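Local coordinates for protein superoxide dismutase [Fe] (Methanothermobacter thermautotrophicus, PDB 1MA1) that converts superoxide radicals into hydrogen peroxide and molecular oxygen, using one iron ion bound in each subunit of a homotetramer, at residues A[103-108]-A[140-145]; A[162-167]-A[195-200]. One frame throughout, in Å; residues are numbered along the deposited sequence.

Contact 1: residues A[103-108]-A[140-145]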
ATOM      1  N   ALA A 103     -32.229   0.134  -8.034  1.00 28.19           N
ATOM      2  CA  ALA A 103     -32.746  -1.232  -8.007  1.00 29.50           C
ATOM      3  C   ALA A 103     -32.512  -1.939  -9.334  1.00 30.25           C
ATOM      4  O   ALA A 103     -32.056  -3.079  -9.365  1.00 30.41           O
ATOM      5  CB  ALA A 103     -34.232  -1.216  -7.679  1.00 28.56           C
ATOM      6  N   GLU A 104     -32.827  -1.255 -10.432  1.00 31.57           N
ATOM      7  CA  GLU A 104     -32.647  -1.840 -11.758  1.00 32.13           C
ATOM      8  C   GLU A 104     -31.186  -2.135 -12.074  1.00 31.48           C
ATOM      9  O   GLU A 104     -30.877  -3.187 -12.623  1.00 32.80           O
ATOM     10  CB  GLU A 104     -33.230  -0.932 -12.835  1.00 34.38           C
ATOM     11  CG  GLU A 104     -34.687  -0.622 -12.625  1.00 41.15           C
ATOM     12  CD  GLU A 104     -35.253   0.333 -13.664  1.00 44.90           C
ATOM     13  OE1 GLU A 104     -34.820   1.511 -13.749  1.00 47.13           O
ATOM     14  OE2 GLU A 104     -36.151  -0.110 -14.403  1.00 49.52           O
ATOM     15  N   TYR A 105     -30.289  -1.215 -11.728  1.00 30.99           N
ATOM     16  CA  TYR A 105     -28.867  -1.438 -11.949  1.00 28.60           C
ATOM     17  C   TYR A 105     -28.300  -2.544 -11.085  1.00 28.79           C
ATOM     18  O   TYR A 105     -27.468  -3.313 -11.547  1.00 30.86           O
ATOM     19  CB  TYR A 105     -28.070  -0.165 -11.725  1.00 26.76           C
ATOM     20  CG  TYR A 105     -27.956   0.682 -12.962  1.00 24.70           C
ATOM     21  CD1 TYR A 105     -28.949   1.583 -13.313  1.00 25.71           C
ATOM     22  CD2 TYR A 105     -26.853   0.561 -13.805  1.00 26.56           C
ATOM     23  CE1 TYR A 105     -28.846   2.352 -14.481  1.00 25.13           C
ATOM     24  CE2 TYR A 105     -26.744   1.316 -14.967  1.00 25.60           C
ATOM     25  CZ  TYR A 105     -27.742   2.210 -15.297  1.00 25.57           C
ATOM     26  OH  TYR A 105     -27.623   2.970 -16.433  1.00 25.11           O
ATOM     27  N   ILE A 106     -28.743  -2.639  -9.838  1.00 28.35           N
ATOM     28  CA  ILE A 106     -28.250  -3.701  -8.978  1.00 29.30           C
ATOM     29  C   ILE A 106     -28.650  -5.063  -9.539  1.00 32.99           C
ATOM     30  O   ILE A 106     -27.873  -6.021  -9.497  1.00 33.88           O
ATOM     31  CB  ILE A 106     -28.775  -3.557  -7.537  1.00 26.79           C
ATOM     32  CG1 ILE A 106     -28.040  -2.404  -6.845  1.00 26.23           C
ATOM     33  CG2 ILE A 106     -28.582  -4.862  -6.773  1.00 23.40           C
ATOM     34  CD1 ILE A 106     -28.475  -2.117  -5.428  1.00 27.40           C
ATOM     35  N   GLU A 107     -29.857  -5.140 -10.089  1.00 35.35           N
ATOM     36  CA  GLU A 107     -30.292  -6.344 -10.777  1.00 38.08           C
ATOM     37  C   GLU A 107     -29.434  -6.714 -11.959  1.00 36.96           C
ATOM     38  O   GLU A 107     -28.996  -7.862 -12.061  1.00 36.31           O
ATOM     39  CB  GLU A 107     -31.723  -6.201 -11.257  1.00 43.24           C
ATOM     40  CG  GLU A 107     -32.720  -6.785 -10.297  1.00 52.20           C
ATOM     41  CD  GLU A 107     -34.027  -7.114 -10.981  1.00 59.44           C
ATOM     42  OE1 GLU A 107     -34.675  -6.180 -11.517  1.00 63.61           O
ATOM     43  OE2 GLU A 107     -34.401  -8.312 -10.989  1.00 62.43           O
ATOM     44  N   LYS A 108     -29.220  -5.762 -12.866  1.00 35.47           N
ATOM     45  CA  LYS A 108     -28.587  -6.097 -14.134  1.00 34.42           C
ATOM     46  C   LYS A 108     -27.095  -6.344 -13.926  1.00 33.05           C
ATOM     47  O   LYS A 108     -26.504  -7.168 -14.619  1.00 33.79           O
ATOM     48  CB  LYS A 108     -28.799  -4.996 -15.178  1.00 36.22           C
ATOM     49  CG  LYS A 108     -27.769  -3.876 -15.176  1.00 38.02           C
ATOM     50  CD  LYS A 108     -27.758  -3.147 -16.527  1.00 39.04           C
ATOM     51  CE  LYS A 108     -26.793  -1.960 -16.520  1.00 39.55           C
ATOM     52  NZ  LYS A 108     -25.393  -2.358 -16.198  1.00 37.19           N
ATOM     53  N   ARG A 140     -18.445   4.942 -18.094  1.00 36.78           N
ATOM     54  CA  ARG A 140     -17.965   4.402 -19.372  1.00 37.41           C
ATOM     55  C   ARG A 140     -18.669   3.090 -19.785  1.00 35.89           C
ATOM     56  O   ARG A 140     -19.188   2.984 -20.893  1.00 36.21           O
ATOM     57  CB  ARG A 140     -16.459   4.155 -19.298  1.00 38.18           C
ATOM     58  CG  ARG A 140     -15.704   4.544 -20.538  1.00 40.34           C
ATOM     59  CD  ARG A 140     -15.543   6.041 -20.584  1.00 43.06           C
ATOM     60  NE  ARG A 140     -14.652   6.455 -21.659  1.00 44.69           N
ATOM     61  CZ  ARG A 140     -14.400   7.726 -21.969  1.00 44.71           C
ATOM     62  NH1 ARG A 140     -14.967   8.709 -21.276  1.00 40.76           N
ATOM     63  NH2 ARG A 140     -13.587   8.011 -22.981  1.00 44.44           N
ATOM     64  N   THR A 141     -18.665   2.096 -18.898  1.00 32.98           N
ATOM     65  CA  THR A 141     -19.238   0.791 -19.209  1.00 29.92           C
ATOM     66  C   THR A 141     -20.643   0.670 -18.659  1.00 28.14           C
ATOM     67  O   THR A 141     -21.293  -0.362 -18.845  1.00 29.11           O
ATOM     68  CB  THR A 141     -18.394  -0.370 -18.610  1.00 29.00           C
ATOM     69  OG1 THR A 141     -18.230  -0.159 -17.206  1.00 26.33           O
ATOM     70  CG2 THR A 141     -17.027  -0.436 -19.251  1.00 26.49           C
ATOM     71  N   ASP A 142     -21.106   1.713 -17.976  1.00 26.17           N
ATOM     72  CA  ASP A 142     -22.481   1.775 -17.463  1.00 25.03           C
ATOM     73  C   ASP A 142     -22.763   0.653 -16.447  1.00 23.24           C
ATOM     74  O   ASP A 142     -23.797  -0.008 -16.514  1.00 19.26           O
ATOM     75  CB  ASP A 142     -23.452   1.701 -18.642  1.00 26.34           C
ATOM     76  CG  ASP A 142     -24.892   1.962 -18.247  1.00 29.08           C
ATOM     77  OD1 ASP A 142     -25.174   2.953 -17.527  1.00 28.79           O
ATOM     78  OD2 ASP A 142     -25.750   1.169 -18.683  1.00 31.25           O
ATOM     79  N   ARG A 143     -21.825   0.455 -15.519  1.00 21.90           N
ATOM     80  CA  ARG A 143     -21.874  -0.649 -14.570  1.00 22.37           C
ATOM     81  C   ARG A 143     -21.625  -0.134 -13.147  1.00 23.09           C
ATOM     82  O   ARG A 143     -20.774   0.741 -12.938  1.00 22.77           O
ATOM     83  CB  ARG A 143     -20.829  -1.713 -14.947  1.00 21.96           C
ATOM     84  CG  ARG A 143     -20.958  -2.170 -16.393  1.00 25.47           C
ATOM     85  CD  ARG A 143     -19.793  -3.018 -16.890  1.00 28.86           C
ATOM     86  NE  ARG A 143     -19.916  -4.370 -16.387  1.00 34.03           N
ATOM     87  CZ  ARG A 143     -19.792  -5.470 -17.117  1.00 34.36           C
ATOM     88  NH1 ARG A 143     -19.532  -5.406 -18.415  1.00 35.57           N
ATOM     89  NH2 ARG A 143     -19.939  -6.646 -16.536  1.00 37.97           N
ATOM     90  N   LEU A 144     -22.373  -0.660 -12.177  1.00 20.95           N
ATOM     91  CA  LEU A 144     -22.023  -0.492 -10.774  1.00 21.14           C
ATOM     92  C   LEU A 144     -20.779  -1.296 -10.448  1.00 22.83           C
ATOM     93  O   LEU A 144     -20.678  -2.464 -10.813  1.00 26.53           O
ATOM     94  CB  LEU A 144     -23.173  -0.941  -9.863  1.00 19.66           C
ATOM     95  CG  LEU A 144     -24.472  -0.113  -9.927  1.00 20.46           C
ATOM     96  CD1 LEU A 144     -25.579  -0.853  -9.186  1.00 17.43           C
ATOM     97  CD2 LEU A 144     -24.240   1.312  -9.349  1.00 19.54           C
ATOM     98  N   PHE A 145     -19.827  -0.662  -9.770  1.00 23.40           N
ATOM     99  CA  PHE A 145     -18.626  -1.326  -9.253  1.00 22.53           C
ATOM    100  C   PHE A 145     -18.640  -1.282  -7.730  1.00 20.89           C
ATOM    101  O   PHE A 145     -19.097  -0.314  -7.129  1.00 18.90           O
ATOM    102  CB  PHE A 145     -17.350  -0.617  -9.731  1.00 25.16           C
ATOM    103  CG  PHE A 145     -17.026  -0.821 -11.187  1.00 27.37           C
ATOM    104  CD1 PHE A 145     -16.048  -0.045 -11.801  1.00 27.38           C
ATOM    105  CD2 PHE A 145     -17.677  -1.793 -11.939  1.00 30.61           C
ATOM    106  CE1 PHE A 145     -15.721  -0.231 -13.143  1.00 30.15           C
ATOM    107  CE2 PHE A 145     -17.356  -1.995 -13.296  1.00 31.51           C
ATOM    108  CZ  PHE A 145     -16.378  -1.212 -13.895  1.00 31.11           C
TER
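In the C-terminal alpha/beta domain of this iron superoxide dismutase, the axes of 103-108, on helix 100-110, and of 143-145, at the start of strand 143-150, make 82°. That strand begins just after a hairpin turn in which Asp142 and Arg143 both face Cys138, a G1 beta bulge; Asp142 takes the positive phi that goes with it. The tight part is apolar. Leu144 points at the helix, and its CD1 sits between two successive residues: it lies 3.6 Å from Tyr105 CB and 3.7 Å from Ile106 CG1. Ile106 meets it from the flank, because its own CB is directed away from the strand and CG1, beside the backbone N, does the touching. Leu135 and Leu163 pack on the same leucine. On the solvent side, where Lys108 is exposed and Asp142 and Tyr105 are partly so, the contact is polar and made by the ends of long side chains reaching to the turn. Tyr105 sends its hydroxyl out to Asp142, whose CG is anti to the backbone N; ring and carboxylate planes stand 86° apart. OD1 is gripped twice, by Tyr105 OH and by the hydroxyl of Tyr137, which is likely to favour a charged carboxylate. Lys108, whose backbone O accepts a hydrogen bond from Lys6 of the second subunit, leaves the helix in the crowded chi1 position, 88°, and bends at chi4 so that NZ donates to the carbonyl O of Asp142 at 2.9 Å. The Tyr105 OH proton goes to the syn lone pair of Asp142 OD1, 2.7 Å away.

Contact 2: residues A[162-167]-A[195-200]. With FE (Fe (III) ion), chain G.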
ATOM      1  N   ILE A 162     -18.973   8.425  -5.026  1.00 20.09           N
ATOM      2  CA  ILE A 162     -19.465   7.537  -3.973  1.00 20.10           C
ATOM      3  C   ILE A 162     -20.990   7.418  -3.984  1.00 19.22           C
ATOM      4  O   ILE A 162     -21.705   8.419  -4.013  1.00 19.87           O
ATOM      5  CB  ILE A 162     -19.015   8.018  -2.569  1.00 20.69           C
ATOM      6  CG1 ILE A 162     -17.494   8.075  -2.482  1.00 20.04           C
ATOM      7  CG2 ILE A 162     -19.537   7.065  -1.504  1.00 19.65           C
ATOM      8  CD1 ILE A 162     -17.001   8.642  -1.170  1.00 18.89           C
ATOM      9  N   LEU A 163     -21.481   6.189  -3.949  1.00 17.99           N
ATOM     10  CA  LEU A 163     -22.912   5.944  -3.806  1.00 17.98           C
ATOM     11  C   LEU A 163     -23.279   5.434  -2.415  1.00 18.52           C
ATOM     12  O   LEU A 163     -24.192   5.954  -1.767  1.00 18.18           O
ATOM     13  CB  LEU A 163     -23.376   4.934  -4.855  1.00 15.87           C
ATOM     14  CG  LEU A 163     -23.242   5.405  -6.295  1.00 14.56           C
ATOM     15  CD1 LEU A 163     -23.715   4.334  -7.250  1.00 13.11           C
ATOM     16  CD2 LEU A 163     -24.040   6.692  -6.454  1.00 13.78           C
ATOM     17  N   LEU A 164     -22.557   4.409  -1.968  1.00 17.76           N
ATOM     18  CA  LEU A 164     -22.850   3.718  -0.719  1.00 17.06           C
ATOM     19  C   LEU A 164     -21.522   3.404  -0.044  1.00 17.17           C
ATOM     20  O   LEU A 164     -20.556   3.022  -0.714  1.00 18.14           O
ATOM     21  CB  LEU A 164     -23.563   2.397  -1.006  1.00 17.10           C
ATOM     22  CG  LEU A 164     -24.549   1.836   0.018  1.00 17.93           C
ATOM     23  CD1 LEU A 164     -24.492   0.319  -0.084  1.00 17.12           C
ATOM     24  CD2 LEU A 164     -24.220   2.282   1.419  1.00 14.96           C
ATOM     25  N   VAL A 165     -21.475   3.531   1.275  1.00 14.89           N
ATOM     26  CA  VAL A 165     -20.225   3.388   1.995  1.00 14.83           C
ATOM     27  C   VAL A 165     -20.453   2.641   3.310  1.00 17.58           C
ATOM     28  O   VAL A 165     -21.421   2.898   4.025  1.00 21.35           O
ATOM     29  CB  VAL A 165     -19.612   4.801   2.254  1.00 15.96           C
ATOM     30  CG1 VAL A 165     -19.021   4.888   3.629  1.00 11.24           C
ATOM     31  CG2 VAL A 165     -18.541   5.101   1.218  1.00 13.99           C
ATOM     32  N   LEU A 166     -19.565   1.714   3.629  1.00 16.62           N
ATOM     33  CA  LEU A 166     -19.643   0.993   4.893  1.00 17.03           C
ATOM     34  C   LEU A 166     -18.285   0.947   5.619  1.00 17.61           C
ATOM     35  O   LEU A 166     -17.353   0.289   5.152  1.00 17.16           O
ATOM     36  CB  LEU A 166     -20.146  -0.434   4.625  1.00 16.27           C
ATOM     37  CG  LEU A 166     -20.087  -1.396   5.798  1.00 15.82           C
ATOM     38  CD1 LEU A 166     -20.817  -0.788   6.988  1.00 15.98           C
ATOM     39  CD2 LEU A 166     -20.674  -2.731   5.379  1.00 16.17           C
ATOM     40  N   ASP A 167     -18.171   1.649   6.748  1.00 16.72           N
ATOM     41  CA  ASP A 167     -16.909   1.697   7.481  1.00 14.61           C
ATOM     42  C   ASP A 167     -16.678   0.328   8.111  1.00 14.94           C
ATOM     43  O   ASP A 167     -17.587  -0.264   8.689  1.00 15.07           O
ATOM     44  CB  ASP A 167     -16.933   2.807   8.556  1.00 12.61           C
ATOM     45  CG  ASP A 167     -15.560   3.045   9.202  1.00 14.88           C
ATOM     46  OD1 ASP A 167     -14.631   2.299   8.850  1.00 16.67           O
ATOM     47  OD2 ASP A 167     -15.396   3.958  10.068  1.00 16.04           O
ATOM     48  N   LYS A 195     -32.841   5.834   0.310  1.00 24.08           N
ATOM     49  CA  LYS A 195     -33.283   7.084  -0.283  1.00 25.56           C
ATOM     50  C   LYS A 195     -32.060   7.884  -0.701  1.00 24.46           C
ATOM     51  O   LYS A 195     -31.985   8.360  -1.831  1.00 22.41           O
ATOM     52  CB  LYS A 195     -34.115   7.909   0.712  1.00 29.28           C
ATOM     53  CG  LYS A 195     -35.273   7.163   1.378  1.00 35.52           C
ATOM     54  CD  LYS A 195     -36.206   6.521   0.355  1.00 39.77           C
ATOM     55  CE  LYS A 195     -36.857   7.545  -0.572  1.00 43.07           C
ATOM     56  NZ  LYS A 195     -37.754   6.873  -1.579  1.00 44.52           N
ATOM     57  N   GLU A 196     -31.104   8.014   0.218  1.00 24.22           N
ATOM     58  CA  GLU A 196     -29.923   8.849   0.011  1.00 24.59           C
ATOM     59  C   GLU A 196     -29.047   8.273  -1.091  1.00 25.15           C
ATOM     60  O   GLU A 196     -28.555   9.003  -1.960  1.00 25.32           O
ATOM     61  CB  GLU A 196     -29.109   8.958   1.308  1.00 24.00           C
ATOM     62  CG  GLU A 196     -27.799   9.729   1.196  1.00 24.36           C
ATOM     63  CD  GLU A 196     -27.994  11.132   0.654  1.00 27.60           C
ATOM     64  OE1 GLU A 196     -29.065  11.725   0.930  1.00 30.54           O
ATOM     65  OE2 GLU A 196     -27.083  11.649  -0.035  1.00 28.41           O
ATOM     66  N   VAL A 197     -28.852   6.959  -1.055  1.00 23.87           N
ATOM     67  CA  VAL A 197     -28.034   6.298  -2.064  1.00 24.11           C
ATOM     68  C   VAL A 197     -28.692   6.442  -3.428  1.00 23.88           C
ATOM     69  O   VAL A 197     -28.033   6.760  -4.409  1.00 25.31           O
ATOM     70  CB  VAL A 197     -27.844   4.789  -1.767  1.00 23.30           C
ATOM     71  CG1 VAL A 197     -26.927   4.182  -2.794  1.00 22.73           C
ATOM     72  CG2 VAL A 197     -27.271   4.582  -0.392  1.00 22.58           C
ATOM     73  N   GLU A 198     -29.997   6.209  -3.478  1.00 24.04           N
ATOM     74  CA  GLU A 198     -30.781   6.473  -4.674  1.00 23.98           C
ATOM     75  C   GLU A 198     -30.589   7.879  -5.209  1.00 24.22           C
ATOM     76  O   GLU A 198     -30.382   8.060  -6.398  1.00 24.87           O
ATOM     77  CB  GLU A 198     -32.264   6.225  -4.391  1.00 24.79           C
ATOM     78  CG  GLU A 198     -32.673   4.755  -4.438  1.00 23.61           C
ATOM     79  CD  GLU A 198     -34.005   4.486  -3.759  1.00 24.98           C
ATOM     80  OE1 GLU A 198     -34.922   5.339  -3.844  1.00 27.75           O
ATOM     81  OE2 GLU A 198     -34.148   3.412  -3.148  1.00 22.84           O
ATOM     82  N   LYS A 199     -30.647   8.872  -4.331  1.00 25.20           N
ATOM     83  CA  LYS A 199     -30.460  10.248  -4.741  1.00 26.66           C
ATOM     84  C   LYS A 199     -29.064  10.451  -5.317  1.00 28.02           C
ATOM     85  O   LYS A 199     -28.916  10.974  -6.418  1.00 30.31           O
ATOM     86  CB  LYS A 199     -30.667  11.179  -3.559  1.00 27.47           C
ATOM     87  CG  LYS A 199     -30.535  12.650  -3.911  1.00 33.59           C
ATOM     88  CD  LYS A 199     -30.717  13.531  -2.670  1.00 36.83           C
ATOM     89  CE  LYS A 199     -30.469  15.006  -2.967  1.00 42.08           C
ATOM     90  NZ  LYS A 199     -30.734  15.868  -1.764  1.00 43.05           N
ATOM     91  N   ARG A 200     -28.041  10.023  -4.586  1.00 27.03           N
ATOM     92  CA  ARG A 200     -26.667  10.088  -5.081  1.00 27.18           C
ATOM     93  C   ARG A 200     -26.528   9.488  -6.478  1.00 28.14           C
ATOM     94  O   ARG A 200     -25.824  10.022  -7.333  1.00 27.58           O
ATOM     95  CB  ARG A 200     -25.724   9.343  -4.129  1.00 25.15           C
ATOM     96  CG  ARG A 200     -25.700   9.894  -2.709  1.00 23.25           C
ATOM     97  CD  ARG A 200     -24.874   9.022  -1.792  1.00 20.03           C
ATOM     98  NE  ARG A 200     -24.773   9.600  -0.462  1.00 19.99           N
ATOM     99  CZ  ARG A 200     -24.158   9.015   0.556  1.00 20.79           C
ATOM    100  NH1 ARG A 200     -23.587   7.834   0.378  1.00 21.81           N
ATOM    101  NH2 ARG A 200     -24.118   9.597   1.748  1.00 19.25           N
TER
HETATM  102 FE    FE G 206     -14.342   5.257  11.018  0.50 43.26          FE
HETATM  103  O   HOH W   1     -12.796   5.128   9.894  0.50  2.39           O
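Arg200 and Val197, one turn apart on helix 194-202, close on the backbone of Leu163 at a classic beta bulge, where Leu163 and Leu164 both face Leu135 on the central strand of the sheet. Arg200 starts toward the strand with CG anti to its own carbonyl carbon, then runs extended from CG to NE, so that the guanidinium is carried alongside the carbonyl of Leu163. Its NH1 donates to Leu163 O at 2.9 Å, with the oxygen near the guanidinium plane but the donor 58° out of the carbonyl plane. On the other edge, NE binds the anti lone pair of Glu196 OE2 at 3.1 Å, a salt bridge within the helix that helps fix the rotation of the group. NH1 also reaches Asn87 OD1, and NH2 the carbonyl O of Phe83, so the head is held from several directions. Val197 straddles the same carbonyl: CG1, anti to the backbone N, comes to 3.4 Å from Leu163 O, while CG2 meets Leu164 CG at 3.9 Å, the two side chains crossing obliquely. Leu163 CD2 lies against the base of Arg200, 3.7 Å from its C. An alanine here in place of Arg200 would take away the donors to Leu163 O and Phe83 O and would probably loosen the join between helix and bulge. Farther along the strand, Asp167 binds the iron through OD2 at 1.9 Å, with His33, His81, His171 and a water. Residues 162-167 are bordered by strand 131-138, with Leu164 and Leu166 packed on helix 113-125, Ile162 and Val165 on helix 64-86, and helix 194-202 against Leu163 and Leu164.

Overall arrangement
Contact 1 closes in the chain before contact 2 opens, and both belong to the C-terminal domain. Their strands, 143-150 and 164-167, are the outermost within this chain of a three-stranded antiparallel sheet and flank the central strand 131-138. The centres lie about 14 Å apart, yet the two contacts meet directly: Leu144 CD2 packs on Leu163 CD1 at 3.7 Å, and each leucine also touches the helix of its own contact. Contact 1 sits toward the periphery, about 20 Å from the chain centre and away from the metal site, beside the second subunit. Contact 2 is deeper, about 9 Å from that centre, and its strand leads to the iron ligand Asp167.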